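Local atomic coordinates of MdcD (PDB entry 5VIP), a protein that probably acts as the beta subunit of malonate decarboxylase, working with MdcE to release carbon dioxide from a malonyl group carried on an acyl carrier protein. Residues A100-R105 against D142-Q147; I136-V141 against I165-C170; R21-L25 against L113-E117; D57-V61 against V88-I93; T110-L114 against Y239-G243. All coordinates share one frame. Residues are numbered along the deposited sequence.

How the interactions relate
Interactions 3 and 5 cover one face of strand 111-115 and share Leu113, while interaction 2, on the opposite face, packs two helices, with Ile140 and Cys170, just past the second helix, reaching Leu114. Interaction 4 joins strand 59-66 of the same sheet to the start of helix 87-105; interaction 1 joins the end of that helix to the end of helix 126-143, which also serves interaction 2. Interaction 2 is wholly buried, without a hydrogen bond across it, mostly apolar apart from Gln137; interaction 3 is equally buried but adds one long salt bridge. Interaction 5 puts a phenylalanine on the sheet beneath an arginine. Interaction 4 wraps a buried lysine in acceptors, and interaction 1, farthest out, carries a salt-bridge network.

Interaction 1 of 5, residues A100-R105 against D142-Q147; sequences AAEDNR and DLQRYQ
Two helix ends meet: the last turn of helix 87-105 packs against the C-terminal end of helix 126-143 and the turn that follows it, apolar on one side and charged on the other. Residues 100-105 are helical throughout. Opposite them the helix holds through Leu143, Gln144 leaves it, and the chain is extended by Gln147 (phi/psi -145/143). Ala101 CA lies 4.6 Å from Leu143 CA, and Asn104 CA 6.5 Å from Tyr146 CA. The small alanines permit this approach: Leu143 (chi1 t, chi2 p) places CD2 3.9 Å from Ala100 CB and CD1 3.8 Å from Ala101 N. Asn104 turns ND2 back to Ala100 O (2.9 Å), while its OD1 takes a weak bond from Gln147 NE2 (3.5 Å). Arg105 (m, t, m) curls toward Asp142 (chi1 t), with NH1 2.9 Å from Asp142 OD1 and NH2 3.1 Å from Asp142 OD2; NH1 also donates to Tyr146 OH (3.1 Å). Arg145 NH2 makes a very short 2.4 Å contact with Asp142 OD1, completing a salt-bridge network whose shared carboxylate offsets the like charges of Arg105 NH1 and Arg145 NH2, 3.3 Å apart. Glu102 forms a salt bridge with a basic side chain of MdcE. Both are crossover helices on one sheet face, flanking strand 111-115 in sequence; Asn104 ND2 bonds Thr110 O before that strand, and Gln144 NE2 bonds Leu169 O of helix 162-169.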
# COMPACT_ATOMS: atom_id res chain seq x y z
N ALA B 100 -3.70 -4.10 17.64
CA ALA B 100 -5.16 -4.22 17.63
C ALA B 100 -5.57 -5.57 17.07
O ALA B 100 -6.51 -6.19 17.56
CB ALA B 100 -5.80 -3.09 16.83
N ALA B 101 -4.86 -6.04 16.05
CA ALA B 101 -5.15 -7.36 15.51
C ALA B 101 -4.85 -8.43 16.57
O ALA B 101 -5.62 -9.37 16.76
CB ALA B 101 -4.34 -7.61 14.24
N GLU B 102 -3.73 -8.27 17.27
CA GLU B 102 -3.35 -9.19 18.34
C GLU B 102 -4.43 -9.24 19.44
O GLU B 102 -4.81 -10.32 19.90
CB GLU B 102 -1.99 -8.80 18.91
CG GLU B 102 -1.37 -9.77 19.89
CD GLU B 102 0.11 -9.50 20.09
OE1 GLU B 102 0.61 -9.66 21.22
OE2 GLU B 102 0.79 -9.12 19.10
N ASP B 103 -4.94 -8.07 19.83
CA ASP B 103 -6.05 -7.98 20.77
C ASP B 103 -7.22 -8.85 20.32
O ASP B 103 -7.77 -9.63 21.08
CB ASP B 103 -6.53 -6.52 20.93
CG ASP B 103 -5.85 -5.79 22.07
OD1 ASP B 103 -5.12 -6.43 22.85
OD2 ASP B 103 -6.05 -4.55 22.19
N ASN B 104 -7.61 -8.69 19.06
CA ASN B 104 -8.76 -9.41 18.54
C ASN B 104 -8.54 -10.92 18.54
O ASN B 104 -9.48 -11.68 18.82
CB ASN B 104 -9.11 -8.91 17.13
CG ASN B 104 -9.98 -7.67 17.16
OD1 ASN B 104 -11.20 -7.76 17.26
ND2 ASN B 104 -9.35 -6.50 17.12
N ARG B 105 -7.32 -11.35 18.25
CA ARG B 105 -7.01 -12.78 18.33
C ARG B 105 -7.04 -13.28 19.78
O ARG B 105 -7.19 -14.47 20.02
CB ARG B 105 -5.64 -13.09 17.71
CG ARG B 105 -5.68 -13.15 16.19
CD ARG B 105 -4.34 -13.55 15.62
NE ARG B 105 -3.39 -12.44 15.56
CZ ARG B 105 -3.31 -11.60 14.53
NH1 ARG B 105 -4.13 -11.73 13.50
NH2 ARG B 105 -2.42 -10.62 14.54
N ASP B 142 -5.03 -7.54 7.93
CA ASP B 142 -5.07 -8.51 9.04
C ASP B 142 -6.16 -8.14 10.05
O ASP B 142 -6.95 -8.99 10.43
CB ASP B 142 -3.70 -8.58 9.74
CG ASP B 142 -3.64 -9.64 10.83
OD1 ASP B 142 -4.54 -10.51 10.89
OD2 ASP B 142 -2.67 -9.60 11.62
N LEU B 143 -6.22 -6.87 10.44
CA LEU B 143 -7.17 -6.44 11.46
C LEU B 143 -8.61 -6.58 10.97
O LEU B 143 -9.51 -6.88 11.75
CB LEU B 143 -6.89 -4.99 11.88
CG LEU B 143 -7.86 -4.33 12.89
CD1 LEU B 143 -8.02 -5.17 14.17
CD2 LEU B 143 -7.37 -2.93 13.24
N GLN B 144 -8.82 -6.39 9.67
CA GLN B 144 -10.16 -6.42 9.11
C GLN B 144 -10.67 -7.84 8.85
O GLN B 144 -11.72 -8.04 8.24
CB GLN B 144 -10.22 -5.55 7.86
CG GLN B 144 -10.17 -4.07 8.26
CD GLN B 144 -10.32 -3.08 7.12
OE1 GLN B 144 -10.66 -1.93 7.35
NE2 GLN B 144 -10.07 -3.52 5.89
N ARG B 145 -9.96 -8.83 9.37
CA ARG B 145 -10.54 -10.16 9.56
C ARG B 145 -11.42 -10.18 10.81
O ARG B 145 -12.22 -11.09 11.00
CB ARG B 145 -9.44 -11.21 9.65
CG ARG B 145 -8.68 -11.36 8.33
CD ARG B 145 -7.68 -12.49 8.38
NE ARG B 145 -6.63 -12.26 9.35
CZ ARG B 145 -5.68 -13.15 9.62
NH1 ARG B 145 -5.68 -14.31 8.99
NH2 ARG B 145 -4.74 -12.90 10.52
N TYR B 146 -11.31 -9.14 11.64
CA TYR B 146 -12.00 -9.08 12.93
C TYR B 146 -12.86 -7.82 13.12
O TYR B 146 -13.99 -7.89 13.64
CB TYR B 146 -10.98 -9.14 14.07
CG TYR B 146 -9.90 -10.17 13.86
CD1 TYR B 146 -10.13 -11.51 14.12
CD2 TYR B 146 -8.65 -9.80 13.37
CE1 TYR B 146 -9.15 -12.47 13.91
CE2 TYR B 146 -7.66 -10.74 13.16
CZ TYR B 146 -7.92 -12.07 13.43
OH TYR B 146 -6.93 -13.00 13.21
N GLN B 147 -12.34 -6.67 12.71
CA GLN B 147 -13.00 -5.39 12.97
C GLN B 147 -12.77 -4.44 11.80
O GLN B 147 -11.67 -4.41 11.23
CB GLN B 147 -12.46 -4.73 14.25
CG GLN B 147 -12.67 -5.51 15.55
CD GLN B 147 -14.13 -5.63 15.95
OE1 GLN B 147 -14.96 -4.81 15.58
NE2 GLN B 147 -14.44 -6.65 16.73

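Interaction 2 of 5, residues I136-V141 against I165-C170; sequences IQAAIV and IAAGLC
Ile136 to Val141 is a regular helical piece running parallel to helix 165-169, the two axes 9.6 Å apart and only 2° from alignment. Ile136 barely touches, its CG2 4.5 Å from Ala166 CB. Gln137 contributes more: its CA is 5.4 Å from Ala166 CA, its CB meets Leu169 CD1 at 3.6 Å, and with chi1 m and chi2 t its NE2 passes 3.4 Å from Ile165 CG2 on the way to a weak hydrogen bond with Gly162 O. Ile140 (m, t) sits at the centre, CD1 4.0 Å from Ala166 CB and 4.1 Å from Cys170 SG, and CG2 4.0 Å from Leu169 CB. Val141 closes the row, CG2 4.2 Å from Leu169 CD2 (Leu169 is m, t). No hydrogen bond crosses between the segments. Helices 126-143 and 162-169 each link neighbouring parallel strands, the first 111-115 to 150-153 and the second 150-153 to 172-176, so this is the side-by-side helix packing of successive beta-alpha-beta crossovers in the ClpP/crotonase fold.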
# COMPACT_ATOMS: atom_id res chain seq x y z
N ILE B 136 1.77 -0.96 7.27
CA ILE B 136 0.47 -0.42 7.63
C ILE B 136 -0.64 -1.08 6.82
O ILE B 136 -1.68 -1.47 7.36
CB ILE B 136 0.43 1.11 7.41
CG1 ILE B 136 1.38 1.77 8.42
CG2 ILE B 136 -1.00 1.64 7.52
CD1 ILE B 136 1.85 3.16 8.05
N GLN B 137 -0.40 -1.23 5.52
CA GLN B 137 -1.40 -1.85 4.65
C GLN B 137 -1.65 -3.30 5.05
O GLN B 137 -2.80 -3.73 5.18
CB GLN B 137 -0.97 -1.73 3.19
CG GLN B 137 -1.10 -0.30 2.69
CD GLN B 137 -0.44 -0.08 1.35
OE1 GLN B 137 0.20 -0.97 0.81
NE2 GLN B 137 -0.59 1.12 0.81
N ALA B 138 -0.57 -4.04 5.30
CA ALA B 138 -0.68 -5.42 5.79
C ALA B 138 -1.48 -5.52 7.08
O ALA B 138 -2.29 -6.44 7.24
CB ALA B 138 0.72 -6.03 6.00
N ALA B 139 -1.23 -4.60 8.00
CA ALA B 139 -1.88 -4.65 9.31
C ALA B 139 -3.37 -4.32 9.19
O ALA B 139 -4.19 -4.84 9.95
CB ALA B 139 -1.19 -3.69 10.28
N ILE B 140 -3.73 -3.48 8.23
CA ILE B 140 -5.14 -3.15 8.04
C ILE B 140 -5.91 -4.37 7.55
O ILE B 140 -7.00 -4.68 8.04
CB ILE B 140 -5.32 -1.98 7.05
CG1 ILE B 140 -4.92 -0.67 7.73
CG2 ILE B 140 -6.78 -1.90 6.55
CD1 ILE B 140 -4.70 0.45 6.76
N VAL B 141 -5.32 -5.09 6.60
CA VAL B 141 -5.96 -6.28 6.05
C VAL B 141 -6.09 -7.35 7.15
O VAL B 141 -7.15 -7.97 7.30
CB VAL B 141 -5.18 -6.82 4.82
CG1 VAL B 141 -5.82 -8.11 4.27
CG2 VAL B 141 -5.14 -5.75 3.72
N ILE B 165 -3.72 4.55 -0.67
CA ILE B 165 -3.95 3.15 -0.95
C ILE B 165 -4.40 2.47 0.35
O ILE B 165 -5.29 1.62 0.35
CB ILE B 165 -2.69 2.47 -1.54
CG1 ILE B 165 -2.32 3.13 -2.87
CG2 ILE B 165 -2.89 0.96 -1.69
CD1 ILE B 165 -1.01 2.60 -3.51
N ALA B 166 -3.78 2.87 1.46
CA ALA B 166 -4.21 2.38 2.79
C ALA B 166 -5.66 2.77 3.05
O ALA B 166 -6.45 1.97 3.53
CB ALA B 166 -3.30 2.93 3.89
N ALA B 167 -6.02 4.00 2.71
CA ALA B 167 -7.40 4.46 2.86
C ALA B 167 -8.33 3.56 2.05
O ALA B 167 -9.41 3.16 2.52
CB ALA B 167 -7.53 5.92 2.43
N GLY B 168 -7.91 3.22 0.83
CA GLY B 168 -8.69 2.36 -0.05
C GLY B 168 -8.88 0.96 0.51
O GLY B 168 -9.81 0.26 0.10
N LEU B 169 -8.01 0.53 1.42
CA LEU B 169 -8.18 -0.78 2.08
C LEU B 169 -9.17 -0.73 3.23
O LEU B 169 -9.75 -1.75 3.59
CB LEU B 169 -6.86 -1.29 2.64
CG LEU B 169 -5.73 -1.52 1.67
CD1 LEU B 169 -4.46 -1.67 2.49
CD2 LEU B 169 -6.00 -2.76 0.86
N CYS B 170 -9.32 0.45 3.85
CA CYS B 170 -10.14 0.56 5.06
C CYS B 170 -11.61 0.26 4.77
O CYS B 170 -12.13 0.63 3.71
CB CYS B 170 -10.02 1.97 5.65
SG CYS B 170 -8.38 2.27 6.40

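Interaction 3 of 5, residues R21-L25 against L113-E117; sequences RARAL and LLLLE
Leu115, Arg21 and Leu25 bury the most surface where residues 21-25 run roughly antiparallel to strand residues 113-115, at 145°, axes 10.6 Å apart. Ala22 CA and Leu115 CA, the nearest pair, are 8.2 Å apart. Leu115 (m, p) sets CD2 3.6 Å from Arg21 CB, and both its methyls lie near Leu25 CD1, CD1 at 3.9 Å and CD2 at 4.0 Å. Leu25 (m, t) also places CD1 3.9 Å from Leu113 CD2. Arg21 (m, t, t) stretches along the sheet until NH1 stands 3.7 Å from Glu117 OE1, a long salt bridge. Each charge has stronger partners: Arg21 donates to the carbonyls of Leu16, Thr14 and Gly155, and Glu117 accepts from the backbone N of Gly158, Gly155 and Ala154. Helix 18-25 covers the sheet face carrying Leu113 and Leu115, beside helix 229-242, whose Val232 and Arg233 touch Leu25. The close contact is apolar, made by leucines and the aliphatic part of Arg21, whereas backbone groups mainly hold the charged ends and the salt bridge is secondary.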
# COMPACT_ATOMS: atom_id res chain seq x y z
N ARG B 21 -7.97 16.48 17.70
CA ARG B 21 -8.96 15.63 17.01
C ARG B 21 -9.08 14.29 17.73
O ARG B 21 -10.19 13.78 17.94
CB ARG B 21 -8.56 15.43 15.55
CG ARG B 21 -8.68 16.68 14.69
CD ARG B 21 -8.19 16.42 13.26
NE ARG B 21 -8.08 17.66 12.52
CZ ARG B 21 -8.03 17.75 11.19
NH1 ARG B 21 -8.10 16.67 10.44
NH2 ARG B 21 -7.93 18.95 10.62
N ALA B 22 -7.94 13.73 18.11
CA ALA B 22 -7.93 12.41 18.76
C ALA B 22 -8.64 12.46 20.11
O ALA B 22 -9.44 11.58 20.44
CB ALA B 22 -6.49 11.92 18.92
N ARG B 23 -8.35 13.49 20.89
CA ARG B 23 -8.97 13.66 22.19
C ARG B 23 -10.48 13.91 22.06
O ARG B 23 -11.27 13.44 22.87
CB ARG B 23 -8.31 14.83 22.94
CG ARG B 23 -8.90 15.16 24.30
CD ARG B 23 -8.17 16.37 24.90
NE ARG B 23 -6.76 16.07 25.14
CZ ARG B 23 -5.75 16.48 24.37
NH1 ARG B 23 -5.98 17.24 23.30
NH2 ARG B 23 -4.51 16.14 24.68
N ALA B 24 -10.87 14.64 21.02
CA ALA B 24 -12.27 14.98 20.80
C ALA B 24 -13.10 13.76 20.41
O ALA B 24 -14.28 13.66 20.77
CB ALA B 24 -12.38 16.06 19.74
N LEU B 25 -12.48 12.81 19.72
CA LEU B 25 -13.26 11.67 19.20
C LEU B 25 -13.41 10.53 20.22
O LEU B 25 -14.46 9.88 20.25
CB LEU B 25 -12.63 11.13 17.91
CG LEU B 25 -12.74 12.04 16.68
CD1 LEU B 25 -12.00 11.41 15.48
CD2 LEU B 25 -14.20 12.33 16.33
N LEU B 113 -9.00 3.48 14.49
CA LEU B 113 -9.48 4.68 13.82
C LEU B 113 -8.29 5.47 13.30
O LEU B 113 -7.37 5.82 14.07
CB LEU B 113 -10.31 5.53 14.79
CG LEU B 113 -10.82 6.90 14.34
CD1 LEU B 113 -11.75 6.78 13.13
CD2 LEU B 113 -11.54 7.56 15.49
N LEU B 114 -8.28 5.73 11.99
CA LEU B 114 -7.16 6.41 11.34
C LEU B 114 -7.57 7.80 10.87
O LEU B 114 -8.48 7.94 10.05
CB LEU B 114 -6.65 5.60 10.14
CG LEU B 114 -6.20 4.17 10.42
CD1 LEU B 114 -5.79 3.47 9.11
CD2 LEU B 114 -5.04 4.19 11.40
N LEU B 115 -6.88 8.82 11.38
CA LEU B 115 -7.08 10.19 10.91
C LEU B 115 -5.95 10.56 9.95
O LEU B 115 -4.83 10.87 10.38
CB LEU B 115 -7.12 11.16 12.10
CG LEU B 115 -8.47 11.42 12.79
CD1 LEU B 115 -9.36 10.18 12.94
CD2 LEU B 115 -8.28 12.11 14.13
N LEU B 116 -6.25 10.52 8.66
CA LEU B 116 -5.21 10.56 7.63
C LEU B 116 -5.03 11.93 6.98
O LEU B 116 -5.71 12.26 6.01
CB LEU B 116 -5.53 9.51 6.56
CG LEU B 116 -5.61 8.08 7.10
CD1 LEU B 116 -5.90 7.07 5.99
CD2 LEU B 116 -4.32 7.72 7.81
N GLU B 117 -4.10 12.71 7.52
CA GLU B 117 -3.73 13.99 6.91
C GLU B 117 -2.28 13.85 6.50
O GLU B 117 -1.39 14.02 7.32
CB GLU B 117 -3.90 15.15 7.88
CG GLU B 117 -5.35 15.34 8.37
CD GLU B 117 -6.31 15.65 7.23
OE1 GLU B 117 -7.42 15.05 7.20
OE2 GLU B 117 -5.97 16.49 6.37

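Interaction 4 of 5, residues D57-V61 against V88-I93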
# COMPACT_ATOMS: atom_id res chain seq x y z
N ASP B 57 7.74 14.02 15.52
CA ASP B 57 7.56 12.77 14.80
C ASP B 57 6.32 12.83 13.89
O ASP B 57 6.29 12.25 12.82
CB ASP B 57 7.44 11.61 15.77
CG ASP B 57 6.19 11.69 16.61
OD1 ASP B 57 6.12 12.55 17.51
OD2 ASP B 57 5.28 10.87 16.36
N GLY B 58 5.30 13.56 14.34
CA GLY B 58 4.19 13.89 13.47
C GLY B 58 3.01 12.94 13.47
O GLY B 58 2.09 13.13 12.69
N VAL B 59 3.03 11.91 14.32
CA VAL B 59 1.85 11.05 14.49
C VAL B 59 1.46 10.90 15.96
O VAL B 59 2.32 10.67 16.82
CB VAL B 59 2.08 9.64 13.91
CG1 VAL B 59 0.83 8.77 14.14
CG2 VAL B 59 2.36 9.73 12.42
N VAL B 60 0.17 11.05 16.24
CA VAL B 60 -0.39 10.78 17.55
C VAL B 60 -0.97 9.36 17.57
O VAL B 60 -1.83 9.03 16.76
CB VAL B 60 -1.50 11.79 17.91
CG1 VAL B 60 -2.03 11.52 19.32
CG2 VAL B 60 -0.97 13.22 17.79
N VAL B 61 -0.49 8.52 18.48
CA VAL B 61 -1.13 7.24 18.69
C VAL B 61 -1.75 7.28 20.07
O VAL B 61 -1.06 7.55 21.07
CB VAL B 61 -0.16 6.05 18.57
CG1 VAL B 61 -0.82 4.79 19.11
CG2 VAL B 61 0.26 5.87 17.12
N VAL B 88 9.88 6.25 12.11
CA VAL B 88 9.24 6.22 13.42
C VAL B 88 7.73 6.43 13.31
O VAL B 88 6.96 5.62 13.83
CB VAL B 88 9.85 7.25 14.37
CG1 VAL B 88 8.99 7.42 15.62
CG2 VAL B 88 11.26 6.81 14.76
N SER B 89 7.30 7.50 12.65
CA SER B 89 5.87 7.75 12.47
C SER B 89 5.19 6.57 11.77
O SER B 89 4.07 6.19 12.11
CB SER B 89 5.63 9.03 11.69
OG SER B 89 6.36 9.06 10.48
N GLY B 90 5.87 5.99 10.78
CA GLY B 90 5.32 4.85 10.07
C GLY B 90 5.15 3.63 10.96
O GLY B 90 4.14 2.93 10.89
N ALA B 91 6.16 3.35 11.80
CA ALA B 91 6.10 2.22 12.72
C ALA B 91 5.06 2.41 13.82
O ALA B 91 4.48 1.44 14.32
CB ALA B 91 7.46 1.97 13.33
N LYS B 92 4.84 3.66 14.23
CA LYS B 92 3.81 3.93 15.24
C LYS B 92 2.44 3.50 14.73
O LYS B 92 1.66 2.88 15.44
CB LYS B 92 3.81 5.42 15.62
CG LYS B 92 4.97 5.81 16.54
CD LYS B 92 5.02 7.31 16.81
CE LYS B 92 3.95 7.74 17.80
NZ LYS B 92 4.09 9.17 18.23
N ILE B 93 2.15 3.82 13.47
CA ILE B 93 0.85 3.48 12.91
C ILE B 93 0.75 1.97 12.70
O ILE B 93 -0.22 1.35 13.11
CB ILE B 93 0.60 4.22 11.60
CG1 ILE B 93 0.64 5.74 11.82
CG2 ILE B 93 -0.76 3.79 11.00
CD1 ILE B 93 0.60 6.55 10.52
O HOH W 1 1.84 9.39 20.12
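An Asx turn opens strand 59-66, and a lysine from helix 87-105 reaches into it. Asp57 OD2 accepts from Val59 N at 3.2 Å, and the same oxygen forms a salt bridge with Lys92 NZ at 2.8 Å. Val59 O takes a second hydrogen bond from Lys92 NZ at 2.7 Å; the ammonium group between them offsets the repulsion expected of two acceptors, Asp57 OD2 and Val59 O, only 3.0 Å apart. A water 2.9 Å from Lys92 NZ accepts from it and also from Val61 N, 3.0 Å away, carrying the link further along the strand. Gly58, with phi/psi of 92/4, allows a bend that a CB would obstruct. Strands 59-66 and 69-76 followed by helix 87-105 make a beta-beta-alpha unit, the repeat of the crotonase fold; residues 88-93 of the helix run at 27° to strand residues 59-61, the segment axes 8.6 Å apart. Below the polar cluster Val59 packs CG2 against Ser89 CB (3.4 Å) and CG1 against Ile93 CG1 (3.8 Å), while Val61 CG2 rests 3.9 Å from Lys92 CB. Ser89 OG bonds Gly86 N, and apolar side chains of MdcE pack on Val61, Val88 and Lys92.

Interaction 5 of 5, residues T110-L114 against Y239-G243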
# COMPACT_ATOMS: atom_id res chain seq x y z
N THR B 110 -10.76 -4.78 19.82
CA THR B 110 -10.19 -3.45 19.64
C THR B 110 -10.40 -2.91 18.23
O THR B 110 -10.17 -3.59 17.24
CB THR B 110 -8.70 -3.47 19.99
OG1 THR B 110 -8.58 -3.82 21.37
CG2 THR B 110 -8.07 -2.09 19.77
N ARG B 111 -10.88 -1.67 18.18
CA ARG B 111 -11.22 -0.97 16.96
C ARG B 111 -10.13 0.05 16.63
O ARG B 111 -9.66 0.73 17.53
CB ARG B 111 -12.57 -0.26 17.12
CG ARG B 111 -13.67 -1.08 17.81
CD ARG B 111 -14.74 -0.19 18.39
NE ARG B 111 -16.10 -0.75 18.28
CZ ARG B 111 -17.22 -0.05 18.51
NH1 ARG B 111 -17.14 1.25 18.85
NH2 ARG B 111 -18.41 -0.63 18.37
N ALA B 112 -9.74 0.16 15.37
CA ALA B 112 -8.73 1.14 14.98
C ALA B 112 -9.33 2.25 14.13
O ALA B 112 -10.07 1.99 13.16
CB ALA B 112 -7.57 0.46 14.22
N LEU B 113 -9.00 3.48 14.49
CA LEU B 113 -9.48 4.68 13.82
C LEU B 113 -8.29 5.47 13.30
O LEU B 113 -7.37 5.82 14.07
CB LEU B 113 -10.31 5.53 14.79
CG LEU B 113 -10.82 6.90 14.34
CD1 LEU B 113 -11.75 6.78 13.13
CD2 LEU B 113 -11.54 7.56 15.49
N LEU B 114 -8.28 5.73 11.99
CA LEU B 114 -7.16 6.41 11.34
C LEU B 114 -7.57 7.80 10.87
O LEU B 114 -8.48 7.94 10.05
CB LEU B 114 -6.65 5.60 10.14
CG LEU B 114 -6.20 4.17 10.42
CD1 LEU B 114 -5.79 3.47 9.11
CD2 LEU B 114 -5.04 4.19 11.40
N TYR B 239 -20.34 3.76 12.24
CA TYR B 239 -19.66 2.87 11.31
C TYR B 239 -18.97 1.72 12.02
O TYR B 239 -19.01 0.61 11.53
CB TYR B 239 -18.66 3.65 10.44
CG TYR B 239 -19.36 4.22 9.22
CD1 TYR B 239 -19.74 3.39 8.18
CD2 TYR B 239 -19.69 5.57 9.15
CE1 TYR B 239 -20.39 3.89 7.07
CE2 TYR B 239 -20.36 6.07 8.05
CZ TYR B 239 -20.70 5.23 7.01
OH TYR B 239 -21.36 5.74 5.91
N PHE B 240 -18.37 1.97 13.18
CA PHE B 240 -17.85 0.86 13.97
C PHE B 240 -18.96 -0.09 14.41
O PHE B 240 -18.77 -1.30 14.39
CB PHE B 240 -17.09 1.35 15.21
CG PHE B 240 -15.69 1.82 14.90
CD1 PHE B 240 -14.78 0.94 14.33
CD2 PHE B 240 -15.29 3.11 15.17
CE1 PHE B 240 -13.48 1.35 14.04
CE2 PHE B 240 -13.99 3.53 14.88
CZ PHE B 240 -13.09 2.65 14.31
N ALA B 241 -20.11 0.46 14.79
CA ALA B 241 -21.23 -0.37 15.26
C ALA B 241 -21.83 -1.20 14.13
O ALA B 241 -22.42 -2.26 14.35
CB ALA B 241 -22.30 0.51 15.89
N LYS B 242 -21.67 -0.70 12.91
CA LYS B 242 -22.08 -1.39 11.69
C LYS B 242 -21.30 -2.69 11.47
O LYS B 242 -21.84 -3.67 10.96
CB LYS B 242 -21.89 -0.43 10.52
CG LYS B 242 -22.43 -0.82 9.20
CD LYS B 242 -22.40 0.45 8.35
CE LYS B 242 -22.41 0.13 6.88
NZ LYS B 242 -23.74 -0.26 6.38
N GLY B 243 -20.02 -2.70 11.85
CA GLY B 243 -19.21 -3.90 11.71
C GLY B 243 -18.63 -4.03 10.31
O GLY B 243 -18.74 -3.10 9.50
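From Arg111 to Leu114 the chain is an extended strand, entered from Thr110, whereas Tyr239 to Lys242 is the last turn of helix 229-242; Gly243 ends that helix with positive phi (84°), at backbone angles that would jam a CB against the preceding carbonyl. The nearest CA atoms, Arg111 and Phe240, are 7.5 Å apart, and Phe240 bridges the space. Its ring points edge-first at the strand, CZ 3.3 Å from Ala112 O and 4.0 Å from Leu113 CB. Arg111 covers the ring's face: its CB is 4.0 Å from the Phe240 ring centroid and 27° off the normal, a CH-pi contact, and its guanidinium then extends so that Phe240 CB lies over one face, 3.6 Å from Arg111 CZ. No hydrogen bond joins the two segments. Ala112 and Leu114 meet Leu143 and Ile140 of helix 126-143, on the side of the strand away from Phe240. Strand 111-115 is thus an interior strand of a sheet layered between helices, as in the crotonase-like core of carboxyltransferase domains.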